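Local structure of Mypaa.01249.c (3RD5) at residues L90-A94 against H119-T123; G107-I112 against N153-Y159; N124-P128 against T287-L291. The protein probably acts as an oxidoreductase of the short-chain dehydrogenase/reductase family, although its substrate and reaction remain uncharacterised. All coordinates share one frame. Residue numbers count along the deposited sequence, not the author numbering.

Contact 1: L90-A94 against H119-T123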
ATOM      1  N   LEU A  90       4.375  -6.196  -5.488  1.00 12.81           N
ATOM      2  CA  LEU A  90       4.268  -4.740  -5.312  1.00 12.43           C
ATOM      3  C   LEU A  90       3.701  -4.487  -3.932  1.00 11.83           C
ATOM      4  O   LEU A  90       2.637  -5.042  -3.603  1.00 13.13           O
ATOM      5  CB  LEU A  90       3.314  -4.121  -6.351  1.00 11.69           C
ATOM      6  CG  LEU A  90       2.924  -2.673  -6.127  1.00 12.51           C
ATOM      7  CD1 LEU A  90       4.108  -1.704  -6.164  1.00 14.29           C
ATOM      8  CD2 LEU A  90       1.872  -2.249  -7.196  1.00 14.44           C
ATOM      9  N   ILE A  91       4.392  -3.691  -3.136  1.00 12.02           N
ATOM     10  CA  ILE A  91       3.972  -3.285  -1.794  1.00 11.36           C
ATOM     11  C   ILE A  91       3.687  -1.802  -1.780  1.00 11.83           C
ATOM     12  O   ILE A  91       4.596  -0.982  -1.869  1.00 12.52           O
ATOM     13  CB  ILE A  91       4.983  -3.682  -0.703  1.00 10.92           C
ATOM     14  CG1 ILE A  91       5.334  -5.173  -0.796  1.00 12.63           C
ATOM     15  CG2 ILE A  91       4.416  -3.300   0.717  1.00 11.66           C
ATOM     16  CD1 ILE A  91       6.314  -5.695   0.269  1.00 13.09           C
ATOM     17  N   ASN A  92       2.395  -1.463  -1.668  1.00 12.09           N
ATOM     18  CA  ASN A  92       1.891  -0.088  -1.615  1.00 11.69           C
ATOM     19  C   ASN A  92       1.909   0.329  -0.133  1.00 11.28           C
ATOM     20  O   ASN A  92       0.914   0.227   0.595  1.00 12.16           O
ATOM     21  CB  ASN A  92       0.488   0.013  -2.222  1.00 11.04           C
ATOM     22  CG  ASN A  92       0.450  -0.301  -3.690  1.00 11.54           C
ATOM     23  OD1 ASN A  92       1.373   0.053  -4.430  1.00 13.02           O
ATOM     24  ND2 ASN A  92      -0.665  -0.934  -4.137  1.00 12.56           N
ATOM     25  N   ASN A  93       3.082   0.727   0.327  1.00 11.63           N
ATOM     26  CA  ASN A  93       3.374   1.037   1.729  1.00 12.51           C
ATOM     27  C   ASN A  93       3.395   2.490   2.108  1.00 12.51           C
ATOM     28  O   ASN A  93       3.075   2.837   3.261  1.00 13.80           O
ATOM     29  CB  ASN A  93       4.748   0.368   2.091  1.00 12.05           C
ATOM     30  CG  ASN A  93       5.386   0.930   3.321  1.00 13.58           C
ATOM     31  OD1 ASN A  93       5.163   0.431   4.447  1.00 14.35           O
ATOM     32  ND2 ASN A  93       6.195   1.966   3.156  1.00 13.61           N
ATOM     33  N   ALA A  94       3.793   3.367   1.185  1.00 11.67           N
ATOM     34  CA  ALA A  94       3.967   4.777   1.513  1.00 12.22           C
ATOM     35  C   ALA A  94       2.663   5.376   1.991  1.00 13.02           C
ATOM     36  O   ALA A  94       1.613   5.129   1.429  1.00 13.76           O
ATOM     37  CB  ALA A  94       4.430   5.572   0.276  1.00 13.70           C
ATOM     38  N   HIS A 119      -1.266   5.194  -5.597  1.00 12.08           N
ATOM     39  CA  HIS A 119      -1.138   3.726  -5.558  1.00 12.04           C
ATOM     40  C   HIS A 119      -2.050   3.017  -6.557  1.00 12.09           C
ATOM     41  O   HIS A 119      -1.675   2.023  -7.175  1.00 12.77           O
ATOM     42  CB  HIS A 119      -1.352   3.193  -4.147  1.00 12.63           C
ATOM     43  CG  HIS A 119      -0.163   3.377  -3.244  1.00 11.66           C
ATOM     44  ND1 HIS A 119      -0.294   3.793  -1.933  1.00 12.62           N
ATOM     45  CD2 HIS A 119       1.150   3.094  -3.429  1.00 11.50           C
ATOM     46  CE1 HIS A 119       0.916   3.787  -1.368  1.00 12.26           C
ATOM     47  NE2 HIS A 119       1.823   3.408  -2.272  1.00 12.00           N
ATOM     48  N   PHE A 120      -3.264   3.546  -6.729  1.00 11.84           N
ATOM     49  CA  PHE A 120      -4.204   3.031  -7.716  1.00 12.40           C
ATOM     50  C   PHE A 120      -3.599   3.112  -9.117  1.00 12.26           C
ATOM     51  O   PHE A 120      -3.606   2.127  -9.872  1.00 13.16           O
ATOM     52  CB  PHE A 120      -5.493   3.853  -7.630  1.00 12.18           C
ATOM     53  CG  PHE A 120      -6.571   3.426  -8.595  1.00 12.49           C
ATOM     54  CD1 PHE A 120      -7.477   2.457  -8.229  1.00 13.01           C
ATOM     55  CD2 PHE A 120      -6.657   3.962  -9.869  1.00 13.97           C
ATOM     56  CE1 PHE A 120      -8.470   2.026  -9.106  1.00 14.51           C
ATOM     57  CE2 PHE A 120      -7.652   3.535 -10.754  1.00 14.72           C
ATOM     58  CZ  PHE A 120      -8.540   2.562 -10.384  1.00 14.41           C
ATOM     59  N   ALA A 121      -3.087   4.282  -9.472  1.00 13.20           N
ATOM     60  CA  ALA A 121      -2.464   4.467 -10.761  1.00 13.60           C
ATOM     61  C   ALA A 121      -1.241   3.594 -10.922  1.00 13.96           C
ATOM     62  O   ALA A 121      -1.065   2.906 -11.955  1.00 14.39           O
ATOM     63  CB  ALA A 121      -2.080   5.959 -10.926  1.00 14.60           C
ATOM     64  N   LEU A 122      -0.408   3.559  -9.901  1.00 13.75           N
ATOM     65  CA  LEU A 122       0.818   2.747  -9.944  1.00 13.49           C
ATOM     66  C   LEU A 122       0.486   1.279 -10.208  1.00 14.26           C
ATOM     67  O   LEU A 122       1.141   0.585 -11.029  1.00 13.74           O
ATOM     68  CB  LEU A 122       1.613   2.870  -8.652  1.00 13.52           C
ATOM     69  CG  LEU A 122       2.892   2.053  -8.552  1.00 13.62           C
ATOM     70  CD1 LEU A 122       3.901   2.498  -9.638  1.00 17.52           C
ATOM     71  CD2 LEU A 122       3.486   2.164  -7.133  1.00 16.47           C
ATOM     72  N   THR A 123      -0.489   0.769  -9.462  1.00 13.64           N
ATOM     73  CA  THR A 123      -0.864  -0.643  -9.563  1.00 13.05           C
ATOM     74  C   THR A 123      -1.411  -0.981 -10.957  1.00 14.44           C
ATOM     75  O   THR A 123      -0.984  -1.971 -11.587  1.00 15.28           O
ATOM     76  CB  THR A 123      -1.877  -1.029  -8.474  1.00 13.37           C
ATOM     77  OG1 THR A 123      -1.337  -0.739  -7.185  1.00 12.91           O
ATOM     78  CG2 THR A 123      -2.213  -2.545  -8.573  1.00 14.25           C
TER

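Contact 2: G107-I112 against N153-Y159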
ATOM      1  N   GLY A 107      -4.449  18.079  -8.112  1.00 18.05           N
ATOM      2  CA  GLY A 107      -5.624  18.646  -7.454  1.00 17.83           C
ATOM      3  C   GLY A 107      -6.339  17.764  -6.485  1.00 17.85           C
ATOM      4  O   GLY A 107      -7.487  18.042  -6.095  1.00 18.93           O
ATOM      5  N   PHE A 108      -5.667  16.694  -6.058  1.00 15.65           N
ATOM      6  CA  PHE A 108      -6.290  15.786  -5.115  1.00 15.08           C
ATOM      7  C   PHE A 108      -5.995  16.233  -3.678  1.00 14.38           C
ATOM      8  O   PHE A 108      -4.924  16.752  -3.392  1.00 14.67           O
ATOM      9  CB  PHE A 108      -5.771  14.345  -5.262  1.00 14.98           C
ATOM     10  CG  PHE A 108      -5.806  13.784  -6.662  1.00 15.40           C
ATOM     11  CD1 PHE A 108      -6.847  14.064  -7.549  1.00 14.79           C
ATOM     12  CD2 PHE A 108      -4.832  12.869  -7.054  1.00 14.81           C
ATOM     13  CE1 PHE A 108      -6.844  13.502  -8.804  1.00 15.24           C
ATOM     14  CE2 PHE A 108      -4.867  12.278  -8.332  1.00 15.60           C
ATOM     15  CZ  PHE A 108      -5.867  12.642  -9.193  1.00 15.95           C
ATOM     16  N   GLU A 109      -6.919  15.992  -2.745  1.00 14.33           N
ATOM     17  CA  GLU A 109      -6.608  16.154  -1.316  1.00 14.07           C
ATOM     18  C   GLU A 109      -5.416  15.234  -1.018  1.00 13.68           C
ATOM     19  O   GLU A 109      -5.332  14.109  -1.538  1.00 13.61           O
ATOM     20  CB  GLU A 109      -7.837  15.862  -0.454  1.00 13.31           C
ATOM     21  CG  GLU A 109      -7.639  15.987   1.043  1.00 14.34           C
ATOM     22  CD  GLU A 109      -7.005  14.743   1.695  1.00 13.95           C
ATOM     23  OE1 GLU A 109      -7.390  13.624   1.283  1.00 14.39           O
ATOM     24  OE2 GLU A 109      -6.129  14.886   2.591  1.00 13.75           O
ATOM     25  N   SER A 110      -4.472  15.705  -0.216  1.00 13.60           N
ATOM     26  CA  SER A 110      -3.178  15.003  -0.190  1.00 13.05           C
ATOM     27  C   SER A 110      -3.205  13.582   0.367  1.00 12.99           C
ATOM     28  O   SER A 110      -2.447  12.734  -0.101  1.00 13.08           O
ATOM     29  CB  SER A 110      -2.076  15.851   0.469  1.00 13.39           C
ATOM     30  OG  SER A 110      -2.238  15.937   1.880  1.00 15.29           O
ATOM     31  N   GLN A 111      -4.063  13.310   1.336  1.00 12.68           N
ATOM     32  CA  GLN A 111      -4.094  11.964   1.918  1.00 12.39           C
ATOM     33  C   GLN A 111      -4.732  10.987   0.936  1.00 12.52           C
ATOM     34  O   GLN A 111      -4.173   9.921   0.673  1.00 12.60           O
ATOM     35  CB  GLN A 111      -4.743  11.950   3.300  1.00 11.99           C
ATOM     36  CG  GLN A 111      -4.018  12.850   4.281  1.00 12.81           C
ATOM     37  CD  GLN A 111      -4.483  12.676   5.698  1.00 12.62           C
ATOM     38  OE1 GLN A 111      -4.249  11.622   6.325  1.00 12.35           O
ATOM     39  NE2 GLN A 111      -5.138  13.706   6.242  1.00 13.80           N
ATOM     40  N   ILE A 112      -5.924  11.277   0.433  1.00 12.61           N
ATOM     41  CA  ILE A 112      -6.516  10.368  -0.570  1.00 12.11           C
ATOM     42  C   ILE A 112      -5.618  10.306  -1.801  1.00 12.15           C
ATOM     43  O   ILE A 112      -5.473   9.231  -2.420  1.00 13.22           O
ATOM     44  CB  ILE A 112      -7.978  10.738  -0.894  1.00 12.01           C
ATOM     45  CG1 ILE A 112      -8.695   9.637  -1.648  1.00 12.63           C
ATOM     46  CG2 ILE A 112      -8.084  12.040  -1.703  1.00 13.56           C
ATOM     47  CD1 ILE A 112      -9.024   8.392  -0.805  1.00 13.63           C
ATOM     48  N   ASN A 153     -12.293  14.681  -2.675  1.00 14.29           N
ATOM     49  CA  ASN A 153     -11.148  15.549  -2.436  1.00 14.30           C
ATOM     50  C   ASN A 153     -11.426  16.716  -1.483  1.00 13.97           C
ATOM     51  O   ASN A 153     -10.602  17.629  -1.375  1.00 15.03           O
ATOM     52  CB  ASN A 153     -10.576  16.028  -3.781  1.00 15.06           C
ATOM     53  CG  ASN A 153      -9.871  14.916  -4.523  1.00 14.94           C
ATOM     54  OD1 ASN A 153      -8.934  14.315  -4.001  1.00 14.97           O
ATOM     55  ND2 ASN A 153     -10.352  14.561  -5.731  1.00 19.23           N
ATOM     56  N   TRP A 154     -12.507  16.639  -0.728  1.00 13.97           N
ATOM     57  CA  TRP A 154     -12.770  17.581   0.393  1.00 13.99           C
ATOM     58  C   TRP A 154     -12.767  19.025  -0.109  1.00 15.85           C
ATOM     59  O   TRP A 154     -12.255  19.927   0.571  1.00 16.08           O
ATOM     60  CB  TRP A 154     -11.730  17.375   1.512  1.00 13.65           C
ATOM     61  CG  TRP A 154     -11.716  16.021   2.178  1.00 14.02           C
ATOM     62  CD1 TRP A 154     -11.111  14.879   1.719  1.00 13.88           C
ATOM     63  CD2 TRP A 154     -12.303  15.686   3.443  1.00 13.21           C
ATOM     64  NE1 TRP A 154     -11.291  13.865   2.624  1.00 13.58           N
ATOM     65  CE2 TRP A 154     -12.028  14.331   3.676  1.00 12.29           C
ATOM     66  CE3 TRP A 154     -13.038  16.411   4.402  1.00 13.29           C
ATOM     67  CZ2 TRP A 154     -12.453  13.663   4.825  1.00 13.93           C
ATOM     68  CZ3 TRP A 154     -13.468  15.749   5.547  1.00 14.45           C
ATOM     69  CH2 TRP A 154     -13.177  14.385   5.744  1.00 14.71           C
ATOM     70  N   ARG A 155     -13.382  19.253  -1.260  1.00 16.62           N
ATOM     71  CA  ARG A 155     -13.423  20.608  -1.839  1.00 17.80           C
ATOM     72  C   ARG A 155     -14.524  21.490  -1.264  1.00 18.96           C
ATOM     73  O   ARG A 155     -14.387  22.739  -1.243  1.00 19.14           O
ATOM     74  CB  ARG A 155     -13.619  20.486  -3.355  1.00 18.73           C
ATOM     75  CG  ARG A 155     -13.524  21.812  -4.094  1.00 24.09           C
ATOM     76  CD  ARG A 155     -12.163  22.422  -3.997  1.00 30.56           C
ATOM     77  NE  ARG A 155     -12.216  23.795  -4.502  1.00 37.28           N
ATOM     78  CZ  ARG A 155     -12.558  24.859  -3.773  1.00 39.77           C
ATOM     79  NH1 ARG A 155     -12.853  24.743  -2.467  1.00 37.41           N
ATOM     80  NH2 ARG A 155     -12.587  26.056  -4.360  1.00 42.13           N
ATOM     81  N   SER A 156     -15.601  20.876  -0.812  1.00 18.02           N
ATOM     82  CA  SER A 156     -16.847  21.593  -0.429  1.00 19.37           C
ATOM     83  C   SER A 156     -17.389  21.162   0.925  1.00 17.93           C
ATOM     84  O   SER A 156     -18.583  21.320   1.214  1.00 19.75           O
ATOM     85  CB  SER A 156     -17.910  21.396  -1.528  1.00 21.10           C
ATOM     86  OG  SER A 156     -17.415  21.872  -2.780  1.00 25.07           O
ATOM     87  N   ARG A 157     -16.508  20.634   1.773  1.00 17.37           N
ATOM     88  CA  ARG A 157     -16.865  20.162   3.093  1.00 15.94           C
ATOM     89  C   ARG A 157     -15.653  20.380   4.026  1.00 16.01           C
ATOM     90  O   ARG A 157     -14.529  20.145   3.622  1.00 16.95           O
ATOM     91  CB  ARG A 157     -17.274  18.661   3.073  1.00 16.34           C
ATOM     92  CG  ARG A 157     -16.215  17.695   2.590  1.00 15.43           C
ATOM     93  CD  ARG A 157     -16.826  16.352   2.180  1.00 16.63           C
ATOM     94  NE  ARG A 157     -15.875  15.387   1.627  1.00 14.71           N
ATOM     95  CZ  ARG A 157     -15.395  14.317   2.277  1.00 14.55           C
ATOM     96  NH1 ARG A 157     -15.737  14.065   3.533  1.00 16.86           N
ATOM     97  NH2 ARG A 157     -14.597  13.492   1.630  1.00 14.94           N
ATOM     98  N   ARG A 158     -15.904  20.836   5.242  1.00 16.23           N
ATOM     99  CA  ARG A 158     -14.855  21.136   6.217  1.00 16.52           C
ATOM    100  C   ARG A 158     -13.921  19.936   6.355  1.00 15.81           C
ATOM    101  O   ARG A 158     -14.365  18.766   6.507  1.00 16.21           O
ATOM    102  CB  ARG A 158     -15.463  21.467   7.579  1.00 17.99           C
ATOM    103  CG  ARG A 158     -14.445  21.569   8.721  1.00 18.26           C
ATOM    104  CD  ARG A 158     -15.186  21.746  10.080  1.00 21.83           C
ATOM    105  NE  ARG A 158     -15.756  23.045  10.159  1.00 22.85           N
ATOM    106  CZ  ARG A 158     -16.975  23.366  10.619  1.00 22.07           C
ATOM    107  NH1 ARG A 158     -17.889  22.442  10.946  1.00 23.35           N
ATOM    108  NH2 ARG A 158     -17.296  24.620  10.679  1.00 20.89           N
ATOM    109  N   TYR A 159     -12.621  20.208   6.348  1.00 15.09           N
ATOM    110  CA  TYR A 159     -11.619  19.171   6.471  1.00 14.41           C
ATOM    111  C   TYR A 159     -11.479  18.662   7.901  1.00 14.68           C
ATOM    112  O   TYR A 159     -11.538  19.426   8.862  1.00 15.66           O
ATOM    113  CB  TYR A 159     -10.286  19.744   6.029  1.00 14.57           C
ATOM    114  CG  TYR A 159      -9.111  18.780   5.910  1.00 13.44           C
ATOM    115  CD1 TYR A 159      -9.050  17.835   4.873  1.00 14.12           C
ATOM    116  CD2 TYR A 159      -8.031  18.876   6.786  1.00 15.70           C
ATOM    117  CE1 TYR A 159      -7.910  17.042   4.743  1.00 14.66           C
ATOM    118  CE2 TYR A 159      -6.917  18.096   6.653  1.00 15.26           C
ATOM    119  CZ  TYR A 159      -6.882  17.181   5.659  1.00 15.36           C
ATOM    120  OH  TYR A 159      -5.673  16.436   5.558  1.00 17.89           O
TER
HETATM  121  O   HOH W   1      -9.176  11.671   2.296  1.00 12.85           O

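Contact 3: N124-P128 against T287-L291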
ATOM      1  N   ASN A 124      -2.287  -0.133 -11.493  1.00 14.32           N
ATOM      2  CA  ASN A 124      -2.817  -0.424 -12.821  1.00 15.23           C
ATOM      3  C   ASN A 124      -1.708  -0.398 -13.873  1.00 15.30           C
ATOM      4  O   ASN A 124      -1.766  -1.171 -14.835  1.00 16.84           O
ATOM      5  CB  ASN A 124      -3.904   0.587 -13.224  1.00 16.44           C
ATOM      6  CG  ASN A 124      -5.234   0.273 -12.631  1.00 18.55           C
ATOM      7  OD1 ASN A 124      -5.578  -0.905 -12.420  1.00 18.09           O
ATOM      8  ND2 ASN A 124      -6.039   1.346 -12.398  1.00 18.95           N
ATOM      9  N   LEU A 125      -0.728   0.473 -13.719  1.00 15.15           N
ATOM     10  CA  LEU A 125       0.357   0.569 -14.691  1.00 16.39           C
ATOM     11  C   LEU A 125       1.338  -0.605 -14.585  1.00 16.92           C
ATOM     12  O   LEU A 125       1.867  -1.047 -15.620  1.00 19.23           O
ATOM     13  CB  LEU A 125       1.087   1.889 -14.525  1.00 16.76           C
ATOM     14  CG  LEU A 125       0.286   3.126 -14.907  1.00 18.29           C
ATOM     15  CD1 LEU A 125       0.941   4.388 -14.369  1.00 20.37           C
ATOM     16  CD2 LEU A 125       0.083   3.210 -16.446  1.00 21.17           C
ATOM     17  N   LEU A 126       1.537  -1.170 -13.397  1.00 15.63           N
ATOM     18  CA  LEU A 126       2.455  -2.307 -13.215  1.00 16.15           C
ATOM     19  C   LEU A 126       1.828  -3.687 -13.429  1.00 16.56           C
ATOM     20  O   LEU A 126       2.536  -4.666 -13.695  1.00 16.85           O
ATOM     21  CB  LEU A 126       3.102  -2.251 -11.843  1.00 15.24           C
ATOM     22  CG  LEU A 126       4.069  -1.105 -11.610  1.00 15.90           C
ATOM     23  CD1 LEU A 126       4.649  -1.134 -10.157  1.00 19.14           C
ATOM     24  CD2 LEU A 126       5.224  -1.164 -12.623  1.00 18.93           C
ATOM     25  N   LEU A 127       0.505  -3.805 -13.249  1.00 16.46           N
ATOM     26  CA  LEU A 127      -0.167  -5.091 -13.263  1.00 16.13           C
ATOM     27  C   LEU A 127       0.198  -6.023 -14.426  1.00 16.94           C
ATOM     28  O   LEU A 127       0.392  -7.219 -14.171  1.00 17.51           O
ATOM     29  CB  LEU A 127      -1.692  -4.940 -13.199  1.00 17.00           C
ATOM     30  CG  LEU A 127      -2.301  -4.839 -11.817  1.00 17.63           C
ATOM     31  CD1 LEU A 127      -3.766  -4.404 -11.908  1.00 19.13           C
ATOM     32  CD2 LEU A 127      -2.224  -6.136 -10.994  1.00 18.29           C
ATOM     33  N   PRO A 128       0.317  -5.499 -15.648  1.00 17.60           N
ATOM     34  CA  PRO A 128       0.687  -6.387 -16.766  1.00 18.94           C
ATOM     35  C   PRO A 128       2.062  -7.041 -16.647  1.00 18.17           C
ATOM     36  O   PRO A 128       2.349  -7.984 -17.420  1.00 20.32           O
ATOM     37  CB  PRO A 128       0.633  -5.451 -17.978  1.00 19.91           C
ATOM     38  CG  PRO A 128      -0.249  -4.356 -17.566  1.00 19.87           C
ATOM     39  CD  PRO A 128       0.026  -4.135 -16.122  1.00 17.85           C
ATOM     40  N   THR A 287      -6.177   6.164 -15.440  1.00 17.39           N
ATOM     41  CA  THR A 287      -5.657   4.794 -15.557  1.00 17.61           C
ATOM     42  C   THR A 287      -6.840   3.848 -15.426  1.00 19.41           C
ATOM     43  O   THR A 287      -7.900   4.206 -14.909  1.00 20.77           O
ATOM     44  CB  THR A 287      -4.562   4.419 -14.510  1.00 17.44           C
ATOM     45  OG1 THR A 287      -5.154   4.335 -13.210  1.00 17.62           O
ATOM     46  CG2 THR A 287      -3.444   5.444 -14.537  1.00 17.60           C
ATOM     47  N   GLU A 288      -6.692   2.656 -15.973  1.00 19.79           N
ATOM     48  CA  GLU A 288      -7.735   1.648 -15.931  1.00 21.03           C
ATOM     49  C   GLU A 288      -7.183   0.264 -15.670  1.00 19.10           C
ATOM     50  O   GLU A 288      -6.011  -0.001 -15.943  1.00 20.09           O
ATOM     51  CB  GLU A 288      -8.560   1.631 -17.216  1.00 23.42           C
ATOM     52  CG  GLU A 288      -7.865   1.187 -18.437  1.00 29.27           C
ATOM     53  CD  GLU A 288      -8.773   1.164 -19.684  1.00 37.99           C
ATOM     54  OE1 GLU A 288      -9.855   1.806 -19.682  1.00 40.48           O
ATOM     55  OE2 GLU A 288      -8.389   0.478 -20.660  1.00 44.59           O
ATOM     56  N   PHE A 289      -8.020  -0.619 -15.160  1.00 18.39           N
ATOM     57  CA  PHE A 289      -7.652  -2.021 -14.972  1.00 18.39           C
ATOM     58  C   PHE A 289      -7.257  -2.609 -16.331  1.00 18.91           C
ATOM     59  O   PHE A 289      -8.066  -2.545 -17.272  1.00 20.61           O
ATOM     60  CB  PHE A 289      -8.813  -2.819 -14.356  1.00 18.36           C
ATOM     61  CG  PHE A 289      -8.480  -4.249 -14.089  1.00 17.23           C
ATOM     62  CD1 PHE A 289      -7.692  -4.602 -13.007  1.00 17.98           C
ATOM     63  CD2 PHE A 289      -8.931  -5.255 -14.928  1.00 18.07           C
ATOM     64  CE1 PHE A 289      -7.397  -5.932 -12.745  1.00 18.28           C
ATOM     65  CE2 PHE A 289      -8.631  -6.567 -14.662  1.00 18.01           C
ATOM     66  CZ  PHE A 289      -7.844  -6.920 -13.600  1.00 18.46           C
ATOM     67  N   PRO A 290      -6.053  -3.197 -16.457  1.00 18.85           N
ATOM     68  CA  PRO A 290      -5.513  -3.518 -17.795  1.00 19.97           C
ATOM     69  C   PRO A 290      -5.608  -4.977 -18.188  1.00 22.40           C
ATOM     70  O   PRO A 290      -5.203  -5.325 -19.326  1.00 24.68           O
ATOM     71  CB  PRO A 290      -4.042  -3.145 -17.622  1.00 20.84           C
ATOM     72  CG  PRO A 290      -3.781  -3.567 -16.255  1.00 19.14           C
ATOM     73  CD  PRO A 290      -4.969  -3.140 -15.460  1.00 19.28           C
ATOM     74  N   LEU A 291      -6.130  -5.848 -17.326  1.00 22.13           N
ATOM     75  CA  LEU A 291      -6.149  -7.279 -17.627  1.00 24.21           C
ATOM     76  C   LEU A 291      -7.522  -7.739 -18.080  1.00 26.77           C
ATOM     77  O   LEU A 291      -8.491  -6.964 -18.135  1.00 27.53           O
ATOM     78  CB  LEU A 291      -5.666  -8.108 -16.437  1.00 23.40           C
ATOM     79  CG  LEU A 291      -4.356  -7.683 -15.768  1.00 23.87           C
ATOM     80  CD1 LEU A 291      -3.986  -8.578 -14.565  1.00 24.52           C
ATOM     81  CD2 LEU A 291      -3.210  -7.653 -16.784  1.00 27.77           C
ATOM     82  OXT LEU A 291      -7.634  -8.937 -18.455  1.00 31.69           O
TER

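Contact 1: L90-A94 against H119-T123
Leu90, in the strand half of L90-A94, turns its CB toward the helix and meets two of its residues: CD1 lies 4.0 Å from Leu122 CD2, an apolar contact, and CD2 lies 3.5 Å from Thr123 OG1. Ile91 points the other way, as strand alternation requires. Asn92 faces the helix again and makes the one hydrogen bond between the segments, from its ND2 to Thr123 OG1 at 3.1 Å and 156°. Thr123 OG1 in turn donates to His119 O at 2.8 Å, one helical turn back, and Asn92 ND2 also bonds Thr136 on the neighbouring strand. The sequence from Asn92 onward matches the NNAG motif of short-chain dehydrogenases, at the C-terminal end of a Rossmann-fold strand. In keeping with a beta-alpha-beta unit, strand and helix segments run antiparallel, at 171° with axes 10.0 Å apart. Asn92 CB also sits over one face of the His119 ring, 3.5 Å from its centroid and 14° off the normal, a CH-pi contact. Asn93 points away, and its ND2 bonds Thr22 O. Ala94 O approaches the ring edge, 3.2 Å from His119 CE1, while His119 NE2 is hydrogen-bonded to Thr22 OG1.

Contact 2: G107-I112 against N153-Y159
The backbones come closest at Glu109 and Asn153, whose CA atoms are 4.7 Å apart, just where G107-I112 turns from loop into helix. N153-Y159 has no regular structure: it passes through a left-handed backbone conformation at Trp154 (phi/psi 57/42°) on its way from strand 133-137 to helix 161-185, the helix that carries the family's YxxxK sequence. Asn153 OD1 accepts a hydrogen bond from the backbone, Glu109 N, at 2.9 Å and 146°. Glu109 is itself the N-cap: OE1 accepts from Ile112 N and OE2 from Gln111 N, each at 2.9 Å. The same carboxylate reaches the loop through water 1, which donates to Glu109 OE1 (2.8 Å) and accepts from Trp154 NE1 (3.1 Å); Glu109 CG also lies 3.7 Å from Trp154 CD1. Further along, Gln111 NE2 donates to Tyr159 OH at 2.9 Å and 152°. That hydroxyl is bonded to Val99 O as well, and Gln111 also binds Ala98 N and Pro161 O. With no ion pair and no apolar side-chain pair between the segments, the fit rests on directional hydrogen bonds: two direct ones, from Glu109 N and Gln111 NE2, and a water bridge from the carboxylate that also caps the helix.

Contact 3: N124-P128 against T287-L291
Leu127 and Pro290 form the apolar centre, with Leu127 CB 3.9 Å from Pro290 CG and both CB atoms turned toward the opposite segment. Phe289 joins from the flank: its CA-to-CB bond points away, yet CE1 of its ring comes within 4.0 Å of Leu127 CD1, and Leu179 of helix 161-185 touches both side chains. Toward the surface, Pro128 CG meets Pro290 CG at 3.8 Å, and Leu291 CD2 lies 4.1 Å from Pro128 CA. The irregular C-terminal tail, running on from helix 271-285, thus closes over the end of helix 110-126, which packs on the Rossmann-type sheet; helix 271-285 itself lies against the face of helix 110-126 turned from that sheet, through Phe120. Residues 127-128 adopt 3-10 geometry. The backbones are nearest at Asn124 and Phe289, whose CA atoms are 5.5 Å apart. Here polar atoms enter, at first only in van der Waals contact: Asn124 O is 3.4 Å from Pro290 CG, and Asn124 CG is 3.4 Å from Glu288 O. Asn124 OD1, buried without a polar partner, lies 3.5 Å from Phe289 CA. At the far edge Asn124 ND2 donates an almost straight hydrogen bond to Thr287 OG1, 3.2 Å and 173°, and that hydroxyl is also hydrogen-bonded to Thr285 OG1.

Overall arrangement
All three contacts draw on helix 110-126: contact 2 takes its N-terminal start, contact 1 its later turns and contact 3 its end. Contact 1 is the deepest, its centre about 5 Å from that of the chain, against about 20 Å for contact 2 and 16 Å for contact 3. Contacts 1 and 3 have centres about 12 Å apart and touch, with Phe120 CE2 3.6 Å from Thr287 OG1. Contact 2 stands apart, its centre about 20 Å from contact 1 and 25 Å from contact 3. Along the chain contact 1 closes before contact 3 opens, whereas contact 2 crosses both. One helix thus connects the central sheet, the loop before helix 161-185 and the C-terminal tail.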